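Local coordinates for hypothetical protein (Staphylococcus aureus subsp. aureus, PDB 2IL5), which is of unknown function but belongs to the Activator of Hsp90 ATPase homolog 1-like family, whose Bet v 1-like fold probably encloses a ligand-binding cavity, at residues S100-E112 / T118-K130. Sequence-based numbering, arbitrary orientation.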
ATOM      1  N   SER A 100     -18.107  -8.024   7.763  1.00 86.30           N
ATOM      2  CA  SER A 100     -18.131  -8.119   6.300  1.00 86.19           C
ATOM      3  C   SER A 100     -16.777  -8.494   5.695  1.00 85.82           C
ATOM      4  O   SER A 100     -16.677  -9.475   4.937  1.00 86.04           O
ATOM      5  CB  SER A 100     -18.629  -6.807   5.666  1.00 86.47           C
ATOM      6  OG  SER A 100     -20.008  -6.566   5.936  1.00 87.01           O
ATOM      7  N   GLU A 101     -15.739  -7.724   6.038  1.00 85.00           N
ATOM      8  CA  GLU A 101     -14.491  -7.708   5.243  1.00 83.96           C
ATOM      9  C   GLU A 101     -13.190  -7.390   6.006  1.00 82.43           C
ATOM     10  O   GLU A 101     -13.030  -6.310   6.594  1.00 82.57           O
ATOM     11  CB  GLU A 101     -14.653  -6.753   4.052  1.00 84.55           C
ATOM     12  CG  GLU A 101     -15.375  -5.448   4.404  1.00 85.35           C
ATOM     13  CD  GLU A 101     -15.364  -4.457   3.270  1.00 87.64           C
ATOM     14  OE1 GLU A 101     -14.411  -4.505   2.448  1.00 87.49           O
ATOM     15  OE2 GLU A 101     -16.306  -3.628   3.207  1.00 87.97           O
ATOM     16  N   THR A 102     -12.255  -8.337   5.938  1.00 80.32           N
ATOM     17  CA  THR A 102     -10.981  -8.328   6.701  1.00 77.41           C
ATOM     18  C   THR A 102     -10.046  -7.126   6.420  1.00 74.41           C
ATOM     19  O   THR A 102     -10.230  -6.401   5.418  1.00 74.70           O
ATOM     20  CB  THR A 102     -10.203  -9.662   6.461  1.00 77.89           C
ATOM     21  OG1 THR A 102      -8.870  -9.556   6.973  1.00 77.82           O
ATOM     22  CG2 THR A 102     -10.151  -9.991   4.972  1.00 76.51           C
ATOM     23  N   GLN A 103      -9.069  -6.913   7.319  1.00 69.65           N
ATOM     24  CA  GLN A 103      -7.992  -5.947   7.064  1.00 64.78           C
ATOM     25  C   GLN A 103      -6.807  -6.635   6.409  1.00 60.36           C
ATOM     26  O   GLN A 103      -6.258  -7.630   6.923  1.00 59.79           O
ATOM     27  CB  GLN A 103      -7.453  -5.281   8.334  1.00 65.12           C
ATOM     28  CG  GLN A 103      -8.429  -4.810   9.337  1.00 68.09           C
ATOM     29  CD  GLN A 103      -7.953  -5.164  10.729  1.00 71.53           C
ATOM     30  OE1 GLN A 103      -8.140  -6.293  11.191  1.00 72.55           O
ATOM     31  NE2 GLN A 103      -7.314  -4.209  11.402  1.00 72.21           N
ATOM     32  N   ASP A 104      -6.397  -6.078   5.287  1.00 54.88           N
ATOM     33  CA  ASP A 104      -5.090  -6.333   4.774  1.00 50.54           C
ATOM     34  C   ASP A 104      -4.036  -5.597   5.635  1.00 47.88           C
ATOM     35  O   ASP A 104      -4.289  -4.567   6.255  1.00 43.70           O
ATOM     36  CB  ASP A 104      -4.975  -5.903   3.331  1.00 49.99           C
ATOM     37  CG  ASP A 104      -6.105  -6.461   2.443  1.00 53.19           C
ATOM     38  OD1 ASP A 104      -6.710  -7.523   2.771  1.00 49.88           O
ATOM     39  OD2 ASP A 104      -6.335  -5.825   1.377  1.00 55.11           O
ATOM     40  N   VAL A 105      -2.845  -6.165   5.613  1.00 45.35           N
ATOM     41  CA  VAL A 105      -1.727  -5.685   6.400  1.00 44.16           C
ATOM     42  C   VAL A 105      -0.654  -5.217   5.446  1.00 41.76           C
ATOM     43  O   VAL A 105      -0.302  -5.919   4.540  1.00 41.12           O
ATOM     44  CB  VAL A 105      -1.194  -6.818   7.363  1.00 43.37           C
ATOM     45  CG1 VAL A 105       0.234  -6.529   7.843  1.00 41.78           C
ATOM     46  CG2 VAL A 105      -2.187  -7.030   8.542  1.00 43.16           C
ATOM     47  N   ILE A 106      -0.161  -4.011   5.671  1.00 41.29           N
ATOM     48  CA  ILE A 106       1.091  -3.525   5.068  1.00 40.94           C
ATOM     49  C   ILE A 106       2.178  -3.334   6.145  1.00 41.22           C
ATOM     50  O   ILE A 106       1.939  -2.711   7.161  1.00 40.84           O
ATOM     51  CB  ILE A 106       0.849  -2.169   4.335  1.00 41.83           C
ATOM     52  CG1 ILE A 106       0.087  -2.428   3.014  1.00 40.18           C
ATOM     53  CG2 ILE A 106       2.184  -1.411   4.086  1.00 39.29           C
ATOM     54  CD1 ILE A 106      -0.353  -1.127   2.256  1.00 40.60           C
ATOM     55  N   GLU A 107       3.360  -3.900   5.933  1.00 41.63           N
ATOM     56  CA  GLU A 107       4.525  -3.598   6.792  1.00 41.99           C
ATOM     57  C   GLU A 107       5.662  -3.216   5.867  1.00 42.62           C
ATOM     58  O   GLU A 107       6.020  -3.983   4.994  1.00 43.49           O
ATOM     59  CB  GLU A 107       4.893  -4.760   7.681  1.00 41.03           C
ATOM     60  CG  GLU A 107       3.760  -5.131   8.632  1.00 42.47           C
ATOM     61  CD  GLU A 107       3.971  -6.378   9.437  1.00 44.62           C
ATOM     62  OE1 GLU A 107       4.919  -7.144   9.170  1.00 46.43           O
ATOM     63  OE2 GLU A 107       3.177  -6.591  10.402  1.00 48.38           O
ATOM     64  N   VAL A 108       6.164  -1.992   6.014  1.00 42.32           N
ATOM     65  CA  VAL A 108       7.170  -1.488   5.115  1.00 41.39           C
ATOM     66  C   VAL A 108       8.340  -0.885   5.926  1.00 42.31           C
ATOM     67  O   VAL A 108       8.157  -0.003   6.761  1.00 41.76           O
ATOM     68  CB  VAL A 108       6.577  -0.509   4.017  1.00 41.53           C
ATOM     69  CG1 VAL A 108       5.960   0.717   4.648  1.00 38.81           C
ATOM     70  CG2 VAL A 108       7.676  -0.111   2.977  1.00 37.14           C
ATOM     71  N   GLU A 109       9.543  -1.407   5.673  1.00 42.90           N
ATOM     72  CA  GLU A 109      10.730  -0.941   6.338  1.00 42.72           C
ATOM     73  C   GLU A 109      11.687  -0.204   5.383  1.00 43.17           C
ATOM     74  O   GLU A 109      11.870  -0.614   4.242  1.00 41.76           O
ATOM     75  CB  GLU A 109      11.423  -2.106   7.050  1.00 42.23           C
ATOM     76  CG  GLU A 109      12.055  -1.666   8.365  1.00 44.08           C
ATOM     77  CD  GLU A 109      12.671  -2.785   9.178  1.00 45.95           C
ATOM     78  OE1 GLU A 109      12.506  -3.986   8.841  1.00 43.15           O
ATOM     79  OE2 GLU A 109      13.305  -2.438  10.201  1.00 46.08           O
ATOM     80  N   PHE A 110      12.289   0.881   5.894  1.00 44.66           N
ATOM     81  CA  PHE A 110      13.220   1.746   5.158  1.00 45.99           C
ATOM     82  C   PHE A 110      14.638   1.656   5.759  1.00 47.18           C
ATOM     83  O   PHE A 110      14.826   1.933   6.943  1.00 48.59           O
ATOM     84  CB  PHE A 110      12.706   3.201   5.184  1.00 45.71           C
ATOM     85  CG  PHE A 110      11.252   3.326   4.850  1.00 45.65           C
ATOM     86  CD1 PHE A 110      10.293   3.403   5.862  1.00 46.93           C
ATOM     87  CD2 PHE A 110      10.823   3.300   3.526  1.00 44.47           C
ATOM     88  CE1 PHE A 110       8.917   3.460   5.561  1.00 45.15           C
ATOM     89  CE2 PHE A 110       9.464   3.369   3.219  1.00 44.11           C
ATOM     90  CZ  PHE A 110       8.510   3.455   4.235  1.00 42.92           C
ATOM     91  N   PHE A 111      15.619   1.229   4.972  1.00 47.92           N
ATOM     92  CA  PHE A 111      17.014   1.175   5.415  1.00 49.12           C
ATOM     93  C   PHE A 111      17.871   2.122   4.604  1.00 50.69           C
ATOM     94  O   PHE A 111      17.716   2.211   3.385  1.00 50.56           O
ATOM     95  CB  PHE A 111      17.596  -0.234   5.268  1.00 48.40           C
ATOM     96  CG  PHE A 111      16.941  -1.260   6.144  1.00 47.36           C
ATOM     97  CD1 PHE A 111      15.765  -1.905   5.729  1.00 41.63           C
ATOM     98  CD2 PHE A 111      17.505  -1.602   7.381  1.00 44.78           C
ATOM     99  CE1 PHE A 111      15.151  -2.856   6.542  1.00 41.93           C
ATOM    100  CE2 PHE A 111      16.898  -2.581   8.200  1.00 44.63           C
ATOM    101  CZ  PHE A 111      15.726  -3.212   7.766  1.00 42.18           C
ATOM    102  N   GLU A 112      18.778   2.827   5.274  1.00 52.94           N
ATOM    103  CA  GLU A 112      19.769   3.662   4.577  1.00 54.83           C
ATOM    104  C   GLU A 112      20.838   2.767   3.961  1.00 55.74           C
ATOM    105  O   GLU A 112      21.353   1.862   4.625  1.00 56.07           O
ATOM    106  CB  GLU A 112      20.422   4.630   5.549  1.00 54.95           C
ATOM    107  CG  GLU A 112      20.744   6.004   4.969  1.00 58.17           C
ATOM    108  CD  GLU A 112      20.872   7.068   6.055  1.00 61.76           C
ATOM    109  OE1 GLU A 112      20.565   6.729   7.233  1.00 61.06           O
ATOM    110  OE2 GLU A 112      21.278   8.223   5.726  1.00 61.52           O
ATOM    111  N   THR A 118      17.924   4.816   0.072  1.00 52.04           N
ATOM    112  CA  THR A 118      17.151   3.825   0.829  1.00 48.85           C
ATOM    113  C   THR A 118      16.897   2.507   0.131  1.00 47.35           C
ATOM    114  O   THR A 118      16.667   2.455  -1.081  1.00 46.44           O
ATOM    115  CB  THR A 118      15.862   4.439   1.486  1.00 49.36           C
ATOM    116  OG1 THR A 118      14.749   3.489   1.547  1.00 51.26           O
ATOM    117  CG2 THR A 118      15.456   5.649   0.800  1.00 46.33           C
ATOM    118  N   GLN A 119      17.004   1.443   0.928  1.00 46.00           N
ATOM    119  CA  GLN A 119      16.372   0.162   0.643  1.00 45.38           C
ATOM    120  C   GLN A 119      14.980   0.093   1.266  1.00 45.39           C
ATOM    121  O   GLN A 119      14.809   0.236   2.478  1.00 44.91           O
ATOM    122  CB  GLN A 119      17.210  -0.977   1.200  1.00 45.50           C
ATOM    123  CG  GLN A 119      16.682  -2.344   0.875  1.00 42.76           C
ATOM    124  CD  GLN A 119      17.481  -3.433   1.541  1.00 43.31           C
ATOM    125  OE1 GLN A 119      18.049  -3.231   2.613  1.00 43.84           O
ATOM    126  NE2 GLN A 119      17.523  -4.607   0.920  1.00 43.51           N
HETATM  127  N   MSE A 120      13.977  -0.152   0.434  1.00 45.38           N
HETATM  128  CA  MSE A 120      12.626  -0.234   0.918  1.00 44.40           C
HETATM  129  C   MSE A 120      12.154  -1.656   0.785  1.00 44.53           C
HETATM  130  O   MSE A 120      12.109  -2.202  -0.317  1.00 44.31           O
HETATM  131  CB  MSE A 120      11.715   0.718   0.164  1.00 44.41           C
HETATM  132  CG  MSE A 120      10.282   0.747   0.697  1.00 45.41           C
HETATM  133 SE   MSE A 120       9.062   1.783  -0.433  0.70 47.68          SE
HETATM  134  CE  MSE A 120       8.623   0.504  -1.803  1.00 42.78           C
ATOM    135  N   LEU A 121      11.808  -2.233   1.943  1.00 44.28           N
ATOM    136  CA  LEU A 121      11.299  -3.584   2.058  1.00 43.73           C
ATOM    137  C   LEU A 121       9.798  -3.583   2.462  1.00 43.72           C
ATOM    138  O   LEU A 121       9.396  -3.195   3.580  1.00 42.67           O
ATOM    139  CB  LEU A 121      12.166  -4.414   3.000  1.00 43.71           C
ATOM    140  CG  LEU A 121      13.669  -4.453   2.656  1.00 45.29           C
ATOM    141  CD1 LEU A 121      14.503  -4.976   3.825  1.00 45.33           C
ATOM    142  CD2 LEU A 121      13.900  -5.288   1.389  1.00 47.24           C
ATOM    143  N   PHE A 122       8.994  -4.009   1.498  1.00 43.01           N
ATOM    144  CA  PHE A 122       7.549  -3.953   1.606  1.00 43.61           C
ATOM    145  C   PHE A 122       6.980  -5.353   1.767  1.00 42.83           C
ATOM    146  O   PHE A 122       7.280  -6.240   0.965  1.00 42.91           O
ATOM    147  CB  PHE A 122       6.963  -3.215   0.357  1.00 42.06           C
ATOM    148  CG  PHE A 122       5.438  -3.337   0.207  1.00 42.97           C
ATOM    149  CD1 PHE A 122       4.583  -2.443   0.857  1.00 39.63           C
ATOM    150  CD2 PHE A 122       4.869  -4.335  -0.634  1.00 40.85           C
ATOM    151  CE1 PHE A 122       3.208  -2.533   0.669  1.00 40.40           C
ATOM    152  CE2 PHE A 122       3.493  -4.454  -0.818  1.00 37.57           C
ATOM    153  CZ  PHE A 122       2.655  -3.548  -0.190  1.00 37.77           C
ATOM    154  N   TYR A 123       6.142  -5.535   2.782  1.00 42.91           N
ATOM    155  CA  TYR A 123       5.419  -6.792   2.986  1.00 42.54           C
ATOM    156  C   TYR A 123       3.917  -6.524   3.015  1.00 42.34           C
ATOM    157  O   TYR A 123       3.503  -5.587   3.650  1.00 42.98           O
ATOM    158  CB  TYR A 123       5.842  -7.416   4.325  1.00 41.84           C
ATOM    159  CG  TYR A 123       4.936  -8.541   4.781  1.00 42.53           C
ATOM    160  CD1 TYR A 123       5.085  -9.825   4.284  1.00 44.19           C
ATOM    161  CD2 TYR A 123       3.921  -8.316   5.724  1.00 43.61           C
ATOM    162  CE1 TYR A 123       4.257 -10.902   4.734  1.00 43.58           C
ATOM    163  CE2 TYR A 123       3.113  -9.358   6.179  1.00 41.25           C
ATOM    164  CZ  TYR A 123       3.291 -10.665   5.669  1.00 41.17           C
ATOM    165  OH  TYR A 123       2.465 -11.701   6.072  1.00 39.73           O
ATOM    166  N   TYR A 124       3.119  -7.354   2.359  1.00 42.17           N
ATOM    167  CA  TYR A 124       1.683  -7.219   2.362  1.00 42.77           C
ATOM    168  C   TYR A 124       1.031  -8.578   2.543  1.00 43.64           C
ATOM    169  O   TYR A 124       1.451  -9.558   1.909  1.00 43.37           O
ATOM    170  CB  TYR A 124       1.250  -6.606   1.047  1.00 42.39           C
ATOM    171  CG  TYR A 124      -0.231  -6.644   0.664  1.00 43.43           C
ATOM    172  CD1 TYR A 124      -1.127  -5.663   1.109  1.00 43.75           C
ATOM    173  CD2 TYR A 124      -0.714  -7.635  -0.219  1.00 45.01           C
ATOM    174  CE1 TYR A 124      -2.476  -5.650   0.689  1.00 41.24           C
ATOM    175  CE2 TYR A 124      -2.064  -7.667  -0.619  1.00 42.38           C
ATOM    176  CZ  TYR A 124      -2.930  -6.673  -0.185  1.00 46.34           C
ATOM    177  OH  TYR A 124      -4.254  -6.733  -0.601  1.00 46.12           O
ATOM    178  N   ARG A 125      -0.001  -8.615   3.389  1.00 43.61           N
ATOM    179  CA  ARG A 125      -0.779  -9.831   3.641  1.00 44.23           C
ATOM    180  C   ARG A 125      -2.274  -9.575   3.406  1.00 44.66           C
ATOM    181  O   ARG A 125      -2.827  -8.600   3.911  1.00 44.46           O
ATOM    182  CB  ARG A 125      -0.547 -10.330   5.043  1.00 42.67           C
ATOM    183  CG  ARG A 125      -1.030 -11.741   5.194  1.00 46.18           C
ATOM    184  CD  ARG A 125      -0.832 -12.330   6.557  1.00 43.03           C
ATOM    185  NE  ARG A 125      -1.304 -11.552   7.690  1.00 45.17           N
ATOM    186  CZ  ARG A 125      -0.507 -10.878   8.537  1.00 49.39           C
ATOM    187  NH1 ARG A 125       0.811 -10.779   8.346  1.00 51.25           N
ATOM    188  NH2 ARG A 125      -1.028 -10.254   9.565  1.00 50.10           N
ATOM    189  N   SER A 126      -2.908 -10.435   2.620  1.00 44.99           N
ATOM    190  CA  SER A 126      -4.334 -10.301   2.348  1.00 47.57           C
ATOM    191  C   SER A 126      -5.037 -11.644   2.334  1.00 48.00           C
ATOM    192  O   SER A 126      -4.535 -12.580   1.746  1.00 48.59           O
ATOM    193  CB  SER A 126      -4.567  -9.647   0.984  1.00 47.90           C
ATOM    194  OG  SER A 126      -5.963  -9.466   0.787  1.00 49.88           O
ATOM    195  N   LEU A 127      -6.196 -11.723   2.963  1.00 49.31           N
ATOM    196  CA  LEU A 127      -6.967 -12.971   3.043  1.00 51.49           C
ATOM    197  C   LEU A 127      -7.748 -13.176   1.793  1.00 51.70           C
ATOM    198  O   LEU A 127      -8.487 -12.278   1.405  1.00 53.65           O
ATOM    199  CB  LEU A 127      -7.983 -12.904   4.186  1.00 51.75           C
ATOM    200  CG  LEU A 127      -7.602 -13.646   5.430  1.00 53.14           C
ATOM    201  CD1 LEU A 127      -8.705 -13.424   6.414  1.00 58.57           C
ATOM    202  CD2 LEU A 127      -7.453 -15.150   5.137  1.00 56.70           C
ATOM    203  N   VAL A 128      -7.580 -14.314   1.132  1.00 52.12           N
ATOM    204  CA  VAL A 128      -8.410 -14.584  -0.062  1.00 52.88           C
ATOM    205  C   VAL A 128      -9.610 -15.546   0.209  1.00 52.81           C
ATOM    206  O   VAL A 128      -9.519 -16.577   0.844  1.00 52.01           O
ATOM    207  CB  VAL A 128      -7.598 -14.688  -1.433  1.00 53.26           C
ATOM    208  CG1 VAL A 128      -6.111 -14.816  -1.206  1.00 54.29           C
ATOM    209  CG2 VAL A 128      -8.185 -15.722  -2.474  1.00 52.35           C
ATOM    210  N   GLU A 129     -10.775 -15.101  -0.197  1.00 53.60           N
ATOM    211  CA  GLU A 129     -11.975 -15.841   0.121  1.00 54.17           C
ATOM    212  C   GLU A 129     -12.068 -17.085  -0.762  1.00 52.34           C
ATOM    213  O   GLU A 129     -11.850 -17.033  -1.993  1.00 51.67           O
ATOM    214  CB  GLU A 129     -13.205 -14.966  -0.019  1.00 54.18           C
ATOM    215  CG  GLU A 129     -14.227 -15.200   1.062  1.00 60.48           C
ATOM    216  CD  GLU A 129     -14.027 -14.304   2.287  1.00 68.87           C
ATOM    217  OE1 GLU A 129     -12.847 -14.110   2.707  1.00 72.32           O
ATOM    218  OE2 GLU A 129     -15.054 -13.806   2.836  1.00 70.14           O
ATOM    219  N   LYS A 130     -12.370 -18.196  -0.108  1.00 50.66           N
ATOM    220  CA  LYS A 130     -12.570 -19.429  -0.824  1.00 50.61           C
ATOM    221  C   LYS A 130     -14.019 -19.478  -1.282  1.00 49.04           C
ATOM    222  O   LYS A 130     -14.929 -19.118  -0.548  1.00 49.60           O
ATOM    223  CB  LYS A 130     -12.179 -20.631   0.030  1.00 51.27           C
ATOM    224  CG  LYS A 130     -11.937 -21.898  -0.814  1.00 52.67           C
ATOM    225  CD  LYS A 130     -11.582 -23.046   0.086  1.00 52.87           C
ATOM    226  CE  LYS A 130     -11.034 -24.133  -0.720  1.00 53.99           C
ATOM    227  NZ  LYS A 130     -10.933 -25.276   0.197  1.00 59.04           N
TER
HETATM  228  O   HOH W   1      -4.490 -10.422   6.351  1.00 50.31           O
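Tyr-124 reaches across to Asp-104 at one end of the hairpin formed by strands 104-112 and 118-128, neighbours in the antiparallel sheet of this Bet v 1-like fold. Its CB lies 3.9 Å from Val-105 O. With CG anti to the backbone N (chi1 166°), the ring runs along the partner strand: CD1 passes 3.5 Å from Val-105 O, Ile-106 CG1 lies at the ring edge, in its plane, and CE1 meets Asp-104 CB at 3.6 Å. At the tip, OH stands 3.0 Å from Asp-104 OD2, with the carboxylate turned 77° from the ring; this hydroxyl is hydrogen-bonded to Tyr-146 of helix 136-166. Ser-126, short enough to stay close to the strand, donates OG to Asp-104 OD1 (2.9 Å) from above the carboxylate plane, and it too bonds Tyr-146.

From Ile-106 to Phe-110 and Met-120 to Phe-122 this face is apolar; Phe-122 packs on Phe-154 and Phe-158 of helix 136-166, while Ile-106 and Met-120 rest on Trp-33. Ile-106 CG2 touches Phe-122 CE1 at 3.7 Å, and Val-108 CG2 meets Met-120 CG at 3.6 Å. Selenomethionine Met-120 lies alongside Phe-110, a Met-aromatic contact. The other face mixes polar and apolar chains: Val-105 CB sits over one face of the Arg-125 guanidinium, whose NH1 donates to Tyr-123 OH, lying in the guanidinium plane and also bonded to Glu-15, and Glu-107 flanks the Tyr-123 ring before pairing with Lys-91.

Eight backbone hydrogen bonds fix the register. Ser-126 donates to one Asp-104 oxygen and the Tyr-124 hydroxyl lies close to the other, which may help stabilise the charged form; Tyr-146 ties this end to the long helix.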